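Local coordinates for protein leucine aminopeptidase 1, chloroplastic (Solanum lycopersicum, PDB 5D8N) that removes N-terminal amino acids, preferably leucine, from peptides as a magnesium-dependent homohexameric aminopeptidase, regulates wound signalling and has a role in insect defence, at residues D88-S96 with I106-S114; K155-A163 with G192-I203. The protein carries 1 engineered substitution. All coordinates share one frame; numbering follows the deposited sequence.

Interaction 1. Residues D88-S96 with I106-S114; sequences DFSGKSGQS and ITLVGLGSS
Phe89 holds CG anti to its backbone nitrogen (chi1 178°), a torsion that carries the phenyl ring to the neighbouring strand 104-112 at the point where the Leu108 side chain begins. The two side chains meet slantwise, Phe89 CE2 lying 3.8 Å from Leu108 CB. The ring's edge is turned to the strand backbone: Val109 C and Gly110 N lie in its plane, with Phe89 CZ 3.7 Å from Gly110 N. Over the centre of one face sits Gly91 N, where the loop backbone curls over the ring. A serine in place of Phe89 has no ring, and a gap would probably open beside Leu108 CB and the Gly110 backbone nitrogen.

Two backbone hydrogen bonds fix the loop against the strand. Gly110 N donates to Gln95 O at 2.9 Å in a nearly straight bond (167°), and Gly112 N reaches Gly91 O, also at 2.9 Å, in the carbonyl plane. Between them Gly110 CA presses on Lys92 O at 3.3 Å as a CA-H...O contact, so close that any CB at Gly110 would collide with the loop. Within the loop, a backbone bond from Gln95 N to Lys92 O closes a type II turn with Gly94 at its third position. Gln95 OE1 adds two more bonds, accepting from Ser90 N (3.0 Å) and, from above its carbonyl plane, from Lys92 N. Ser96 then pairs with Val109 as an antiparallel non-hydrogen-bonded pair, the entry to the beta hairpin of strands 96-101 and 104-112 at the margin of the sheet in the macro-like N-terminal domain of M17 aminopeptidases.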
loop_
_atom_site.group_PDB
_atom_site.type_symbol
_atom_site.label_atom_id
_atom_site.label_comp_id
_atom_site.label_asym_id
_atom_site.label_seq_id
_atom_site.Cartn_x
_atom_site.Cartn_y
_atom_site.Cartn_z
ATOM N N ASP A 88 41.376 -15.274 20.180
ATOM C CA ASP A 88 40.886 -14.077 20.861
ATOM C C ASP A 88 39.762 -14.382 21.871
ATOM O O ASP A 88 38.783 -13.649 21.960
ATOM C CB ASP A 88 40.416 -13.067 19.807
ATOM C CG ASP A 88 40.289 -11.657 20.351
ATOM O OD1 ASP A 88 41.151 -11.242 21.142
ATOM O OD2 ASP A 88 39.320 -10.964 19.989
ATOM N N PHE A 89 39.834 -15.517 22.556
ATOM C CA PHE A 89 38.822 -15.867 23.568
ATOM C C PHE A 89 39.287 -15.290 24.898
ATOM O O PHE A 89 40.393 -15.585 25.337
ATOM C CB PHE A 89 38.693 -17.391 23.715
ATOM C CG PHE A 89 37.716 -17.830 24.762
ATOM C CD1 PHE A 89 36.362 -17.891 24.491
ATOM C CD2 PHE A 89 38.138 -18.207 26.021
ATOM C CE1 PHE A 89 35.452 -18.254 25.469
ATOM C CE2 PHE A 89 37.228 -18.522 27.023
ATOM C CZ PHE A 89 35.878 -18.584 26.743
ATOM N N SER A 90 38.492 -14.409 25.491
ATOM C CA SER A 90 38.814 -13.824 26.797
ATOM C C SER A 90 37.627 -13.975 27.752
ATOM O O SER A 90 37.558 -13.310 28.786
ATOM C CB SER A 90 39.176 -12.341 26.637
ATOM O OG SER A 90 38.081 -11.632 26.083
ATOM N N GLY A 91 36.702 -14.875 27.423
ATOM C CA GLY A 91 35.603 -15.205 28.330
ATOM C C GLY A 91 34.407 -14.284 28.220
ATOM O O GLY A 91 33.536 -14.305 29.085
ATOM N N LYS A 92 34.335 -13.506 27.145
ATOM C CA LYS A 92 33.176 -12.637 26.920
ATOM C C LYS A 92 31.938 -13.455 26.593
ATOM O O LYS A 92 32.034 -14.563 26.058
ATOM C CB LYS A 92 33.440 -11.611 25.810
ATOM C CG LYS A 92 34.551 -10.621 26.137
ATOM C CD LYS A 92 34.768 -9.635 24.998
ATOM C CE LYS A 92 35.842 -8.610 25.347
ATOM N NZ LYS A 92 36.206 -7.777 24.167
ATOM N N SER A 93 30.775 -12.883 26.886
ATOM C CA SER A 93 29.500 -13.560 26.722
ATOM C C SER A 93 29.255 -13.935 25.264
ATOM O O SER A 93 29.629 -13.183 24.379
ATOM C CB SER A 93 28.395 -12.678 27.295
ATOM O OG SER A 93 27.174 -13.371 27.157
ATOM N N GLY A 94 28.924 -15.200 25.013
ATOM C CA GLY A 94 28.812 -15.726 23.642
ATOM C C GLY A 94 30.091 -16.294 23.014
ATOM O O GLY A 94 30.071 -16.874 21.931
ATOM N N GLN A 95 31.250 -16.042 23.604
ATOM C CA GLN A 95 32.489 -16.507 22.996
ATOM C C GLN A 95 32.625 -17.982 23.324
ATOM O O GLN A 95 32.192 -18.447 24.371
ATOM C CB GLN A 95 33.687 -15.741 23.562
ATOM C CG GLN A 95 33.827 -14.321 23.023
ATOM C CD GLN A 95 35.141 -13.689 23.429
ATOM O OE1 GLN A 95 35.750 -14.077 24.426
ATOM N NE2 GLN A 95 35.593 -12.712 22.662
ATOM N N SER A 96 33.368 -18.699 22.498
ATOM C CA SER A 96 33.738 -20.063 22.830
ATOM C C SER A 96 34.991 -20.488 22.093
ATOM O O SER A 96 35.354 -19.896 21.067
ATOM C CB SER A 96 32.586 -21.008 22.523
ATOM O OG SER A 96 32.521 -21.263 21.139
ATOM N N ILE A 106 37.652 -30.372 24.827
ATOM C CA ILE A 106 37.257 -29.331 25.747
ATOM C C ILE A 106 36.627 -28.165 25.001
ATOM O O ILE A 106 37.109 -27.764 23.947
ATOM C CB ILE A 106 38.452 -28.830 26.569
ATOM C CG1 ILE A 106 38.800 -29.907 27.591
ATOM C CG2 ILE A 106 38.092 -27.560 27.334
ATOM C CD1 ILE A 106 40.051 -29.648 28.413
ATOM N N THR A 107 35.541 -27.618 25.540
ATOM C CA THR A 107 35.075 -26.308 25.092
ATOM C C THR A 107 34.988 -25.328 26.256
ATOM O O THR A 107 34.403 -25.637 27.297
ATOM C CB THR A 107 33.732 -26.370 24.336
ATOM O OG1 THR A 107 33.393 -25.071 23.818
ATOM C CG2 THR A 107 32.618 -26.889 25.232
ATOM N N LEU A 108 35.619 -24.168 26.082
ATOM C CA LEU A 108 35.466 -23.063 27.023
ATOM C C LEU A 108 34.355 -22.159 26.533
ATOM O O LEU A 108 34.284 -21.841 25.356
ATOM C CB LEU A 108 36.752 -22.245 27.100
ATOM C CG LEU A 108 38.039 -23.036 27.381
ATOM C CD1 LEU A 108 39.162 -22.026 27.515
ATOM C CD2 LEU A 108 37.909 -23.865 28.652
ATOM N N VAL A 109 33.460 -21.779 27.433
ATOM C CA VAL A 109 32.298 -20.972 27.092
ATOM C C VAL A 109 32.322 -19.700 27.909
ATOM O O VAL A 109 32.395 -19.751 29.143
ATOM C CB VAL A 109 31.000 -21.728 27.427
ATOM C CG1 VAL A 109 29.795 -20.866 27.109
ATOM C CG2 VAL A 109 30.940 -23.028 26.635
ATOM N N GLY A 110 32.241 -18.563 27.227
ATOM C CA GLY A 110 32.356 -17.269 27.888
ATOM C C GLY A 110 31.091 -16.927 28.634
ATOM O O GLY A 110 30.010 -17.060 28.092
ATOM N N LEU A 111 31.219 -16.535 29.900
ATOM C CA LEU A 111 30.066 -16.091 30.680
ATOM C C LEU A 111 29.964 -14.563 30.798
ATOM O O LEU A 111 29.055 -14.045 31.448
ATOM C CB LEU A 111 30.132 -16.719 32.065
ATOM C CG LEU A 111 30.119 -18.249 32.078
ATOM C CD1 LEU A 111 30.299 -18.810 33.484
ATOM C CD2 LEU A 111 28.825 -18.771 31.474
ATOM N N GLY A 112 30.974 -13.855 30.299
ATOM C CA GLY A 112 31.032 -12.407 30.402
ATOM C C GLY A 112 31.420 -11.947 31.794
ATOM O O GLY A 112 32.106 -12.662 32.521
ATOM N N SER A 113 30.962 -10.759 32.172
ATOM C CA SER A 113 31.092 -10.291 33.550
ATOM C C SER A 113 29.719 -9.851 34.067
ATOM O O SER A 113 28.890 -9.288 33.341
ATOM C CB SER A 113 32.114 -9.152 33.601
ATOM O OG SER A 113 31.650 -8.012 32.892
ATOM N N SER A 114 29.429 -10.204 35.309
ATOM C CA SER A 114 28.187 -9.770 35.937
ATOM C C SER A 114 26.987 -10.269 35.143
ATOM O O SER A 114 26.037 -9.523 34.909
ATOM C CB SER A 114 28.120 -8.238 36.053
ATOM O OG SER A 114 29.162 -7.706 36.853
#

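Interaction 2. Residues K155-A163 with G192-I203; sequences KINSASAIA and GLGTGPEIERKI
Ile156 lays its CD1 methyl over one face of the Glu198 carboxylate, almost directly above CD at 3.7 Å, and the two side chains cross at about a right angle. A second flat group, the Arg201 guanidinium, has Pro197 O and Glu198 CA over one face near its rim, folding back on the first turn of its own helix. The Asn157 amide meets Lys202 through OD1, 3.4 Å from Lys202 CE, whereas NZ stands farther off and is not bonded to it.

Lys202 reaches there because its chain bends at chi2 (76°), which lays the aliphatic part across helix 155-163. Its CG rests 3.5 Å from Ser160 OG, and its CB is pressed tightly against Ile156 CG2, also at 3.5 Å. Deeper in, Ile156 CG1 slants across Ile199 at CB, and Ala159 CB receives Ile199 CD1 at 3.7 Å. Leu193, in the loop ahead of the second helix, packs against Lys155, Ala159 and Ile162: CD2 lies beside Lys155 CB and CG, while CD1 rests on Ala159 and meets Ile162 CD1 tip to tip at 3.8 Å. Small side chains at Ala159 and Ser160 are consistent with the 8.7 Å closest approach of the axes of the two short helical segments, which are inclined by 36° in the same general direction.

Both helices and the loop at Leu193 also pack on the six-stranded sheet. Leu193 and Ile162 bear on strand 139-144, Ile199 and Ile203 on strand 31-35, and Ser158, Ala161 and Ile162 turn to helix 119-134, which flanks helix 155-163.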
loop_
_atom_site.group_PDB
_atom_site.type_symbol
_atom_site.label_atom_id
_atom_site.label_comp_id
_atom_site.label_asym_id
_atom_site.label_seq_id
_atom_site.Cartn_x
_atom_site.Cartn_y
_atom_site.Cartn_z
ATOM N N LYS A 155 25.080 -22.928 44.089
ATOM C CA LYS A 155 25.663 -23.932 43.234
ATOM C C LYS A 155 24.609 -24.920 42.738
ATOM O O LYS A 155 24.649 -25.369 41.604
ATOM C CB LYS A 155 26.724 -24.715 43.975
ATOM C CG LYS A 155 27.970 -23.923 44.314
ATOM C CD LYS A 155 28.984 -24.956 44.772
ATOM C CE LYS A 155 29.792 -24.491 45.956
ATOM N NZ LYS A 155 30.799 -25.552 46.230
ATOM N N ILE A 156 23.730 -25.328 43.642
ATOM C CA ILE A 156 22.616 -26.188 43.292
ATOM C C ILE A 156 21.807 -25.530 42.174
ATOM O O ILE A 156 21.427 -26.214 41.224
ATOM C CB ILE A 156 21.756 -26.527 44.521
ATOM C CG1 ILE A 156 22.482 -27.580 45.373
ATOM C CG2 ILE A 156 20.391 -27.046 44.119
ATOM C CD1 ILE A 156 21.890 -27.766 46.755
ATOM N N ASN A 157 21.517 -24.241 42.313
ATOM C CA ASN A 157 20.687 -23.533 41.347
ATOM C C ASN A 157 21.401 -23.378 40.010
ATOM O O ASN A 157 20.780 -23.525 38.970
ATOM C CB ASN A 157 20.309 -22.147 41.885
ATOM C CG ASN A 157 19.318 -22.207 43.039
ATOM O OD1 ASN A 157 18.630 -23.207 43.251
ATOM N ND2 ASN A 157 19.185 -21.089 43.744
ATOM N N SER A 158 22.718 -23.207 40.044
ATOM C CA SER A 158 23.504 -23.198 38.811
ATOM C C SER A 158 23.485 -24.568 38.121
ATOM O O SER A 158 23.331 -24.655 36.920
ATOM C CB SER A 158 24.955 -22.791 39.056
ATOM O OG SER A 158 24.975 -21.446 39.478
ATOM N N ALA A 159 23.531 -25.634 38.902
ATOM C CA ALA A 159 23.547 -26.964 38.336
ATOM C C ALA A 159 22.237 -27.217 37.621
ATOM O O ALA A 159 22.231 -27.785 36.533
ATOM C CB ALA A 159 23.769 -28.017 39.420
ATOM N N SER A 160 21.117 -26.851 38.240
ATOM C CA SER A 160 19.821 -27.136 37.640
ATOM C C SER A 160 19.545 -26.286 36.396
ATOM O O SER A 160 18.942 -26.754 35.425
ATOM C CB SER A 160 18.685 -26.995 38.640
ATOM O OG SER A 160 18.526 -25.649 39.006
ATOM N N ALA A 161 20.090 -25.080 36.383
ATOM C CA ALA A 161 20.038 -24.201 35.226
ATOM C C ALA A 161 20.937 -24.694 34.090
ATOM O O ALA A 161 20.520 -24.680 32.933
ATOM C CB ALA A 161 20.439 -22.780 35.613
ATOM N N ILE A 162 22.102 -25.240 34.419
ATOM C CA ILE A 162 22.957 -25.892 33.424
ATOM C C ILE A 162 22.222 -27.076 32.784
ATOM O O ILE A 162 22.191 -27.213 31.553
ATOM C CB ILE A 162 24.272 -26.367 34.042
ATOM C CG1 ILE A 162 25.203 -25.181 34.322
ATOM C CG2 ILE A 162 24.983 -27.380 33.152
ATOM C CD1 ILE A 162 26.338 -25.497 35.292
ATOM N N ALA A 163 21.583 -27.894 33.624
ATOM C CA ALA A 163 20.833 -29.043 33.166
ATOM C C ALA A 163 19.740 -28.611 32.205
ATOM O O ALA A 163 19.547 -29.234 31.170
ATOM C CB ALA A 163 20.228 -29.801 34.351
ATOM N N GLY A 192 31.633 -30.203 40.163
ATOM C CA GLY A 192 32.137 -29.093 40.968
ATOM C C GLY A 192 31.072 -28.369 41.775
ATOM O O GLY A 192 31.356 -27.300 42.312
ATOM N N LEU A 193 29.811 -28.780 41.639
ATOM C CA LEU A 193 28.737 -27.972 42.179
ATOM C C LEU A 193 28.000 -28.697 43.312
ATOM O O LEU A 193 26.983 -28.196 43.800
ATOM C CB LEU A 193 27.753 -27.547 41.079
ATOM C CG LEU A 193 28.296 -26.606 40.000
ATOM C CD1 LEU A 193 27.284 -26.380 38.876
ATOM C CD2 LEU A 193 28.703 -25.262 40.588
ATOM N N GLY A 194 28.513 -29.849 43.731
ATOM C CA GLY A 194 27.939 -30.594 44.845
ATOM C C GLY A 194 27.366 -31.917 44.386
ATOM O O GLY A 194 27.299 -32.182 43.187
ATOM N N THR A 195 27.102 -32.800 45.345
ATOM C CA THR A 195 26.463 -34.099 45.092
ATOM C C THR A 195 25.439 -34.387 46.173
ATOM O O THR A 195 25.294 -33.630 47.115
ATOM C CB THR A 195 27.452 -35.286 45.133
ATOM O OG1 THR A 195 28.106 -35.308 46.407
ATOM C CG2 THR A 195 28.487 -35.163 44.031
ATOM N N GLY A 196 24.689 -35.463 45.998
ATOM C CA GLY A 196 23.742 -35.903 47.013
ATOM C C GLY A 196 22.295 -35.555 46.717
ATOM O O GLY A 196 21.991 -34.944 45.691
ATOM N N PRO A 197 21.413 -35.798 47.694
ATOM C CA PRO A 197 19.973 -35.756 47.473
ATOM C C PRO A 197 19.419 -34.400 47.024
ATOM O O PRO A 197 18.480 -34.361 46.233
ATOM C CB PRO A 197 19.396 -36.152 48.841
ATOM C CG PRO A 197 20.444 -37.043 49.437
ATOM C CD PRO A 197 21.759 -36.482 48.956
ATOM N N GLU A 198 19.889 -33.318 47.632
ATOM C CA GLU A 198 19.311 -32.001 47.386
ATOM C C GLU A 198 19.566 -31.553 45.938
ATOM O O GLU A 198 18.671 -31.010 45.292
ATOM C CB GLU A 198 19.854 -30.968 48.375
ATOM C CG GLU A 198 19.034 -29.688 48.435
ATOM C CD GLU A 198 19.546 -28.658 49.438
ATOM O OE1 GLU A 198 20.372 -28.997 50.319
ATOM O OE2 GLU A 198 19.075 -27.499 49.375
ATOM N N ILE A 199 20.815 -31.655 45.485
ATOM C CA ILE A 199 21.172 -31.195 44.147
ATOM C C ILE A 199 20.512 -32.083 43.102
ATOM O O ILE A 199 19.932 -31.574 42.151
ATOM C CB ILE A 199 22.695 -31.124 43.929
ATOM C CG1 ILE A 199 22.986 -30.396 42.608
ATOM C CG2 ILE A 199 23.328 -32.507 43.944
ATOM C CD1 ILE A 199 24.434 -30.014 42.414
ATOM N N GLU A 200 20.314 -33.348 43.446
ATOM C CA GLU A 200 19.565 -34.250 42.589
ATOM C C GLU A 200 18.069 -33.944 42.497
ATOM O O GLU A 200 17.492 -34.050 41.402
ATOM C CB GLU A 200 19.785 -35.712 42.969
ATOM C CG GLU A 200 21.216 -36.194 42.753
ATOM C CD GLU A 200 21.709 -36.136 41.307
ATOM O OE1 GLU A 200 20.903 -36.275 40.352
ATOM O OE2 GLU A 200 22.946 -36.246 41.136
ATOM N N ARG A 201 17.463 -33.519 43.605
ATOM C CA ARG A 201 16.074 -33.055 43.593
ATOM C C ARG A 201 15.914 -31.835 42.682
ATOM O O ARG A 201 14.901 -31.681 41.994
ATOM C CB ARG A 201 15.544 -32.722 44.994
ATOM C CG ARG A 201 15.175 -33.960 45.811
ATOM C CD ARG A 201 14.360 -33.634 47.066
ATOM N NE ARG A 201 15.096 -32.818 48.037
ATOM C CZ ARG A 201 15.926 -33.309 48.957
ATOM N NH1 ARG A 201 16.183 -34.614 49.001
ATOM N NH2 ARG A 201 16.566 -32.482 49.770
ATOM N N LYS A 202 16.875 -30.928 42.745
ATOM C CA LYS A 202 16.775 -29.705 41.975
ATOM C C LYS A 202 16.935 -29.989 40.477
ATOM O O LYS A 202 16.245 -29.406 39.640
ATOM C CB LYS A 202 17.840 -28.721 42.441
ATOM C CG LYS A 202 17.577 -27.294 41.973
ATOM C CD LYS A 202 16.486 -26.587 42.765
ATOM C CE LYS A 202 16.118 -25.263 42.102
ATOM N NZ LYS A 202 15.027 -24.537 42.817
ATOM N N ILE A 203 17.816 -30.919 40.148
ATOM C CA ILE A 203 18.011 -31.333 38.781
ATOM C C ILE A 203 16.726 -31.973 38.273
ATOM O O ILE A 203 16.341 -31.744 37.129
ATOM C CB ILE A 203 19.221 -32.277 38.629
ATOM C CG1 ILE A 203 20.523 -31.492 38.808
ATOM C CG2 ILE A 203 19.223 -33.003 37.291
ATOM C CD1 ILE A 203 21.734 -32.379 39.006
#

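Along the chain the two contacts come in series, neither nested nor crossed. Interaction 1 closes first, a short local loop: after helix 79-86 the chain passes through 88-96, makes strand 96-101 and turns back along 104-112. Helix 119-134 and strand 139-144 follow before interaction 2 opens with helix 152-170. It closes only after strand 187-191, when 192-203 leads into helix 197-221, a longer excursion that brings two helices together over the sheet. The centres of interactions 1 and 2 lie 22 Å apart. Helix 119-134 touches both, through Val109 and through Ser158 and Ile162; interaction 1 lies at the hairpin at the sheet margin and interaction 2 joins helices 152-170 and 197-221 near strand 31-35.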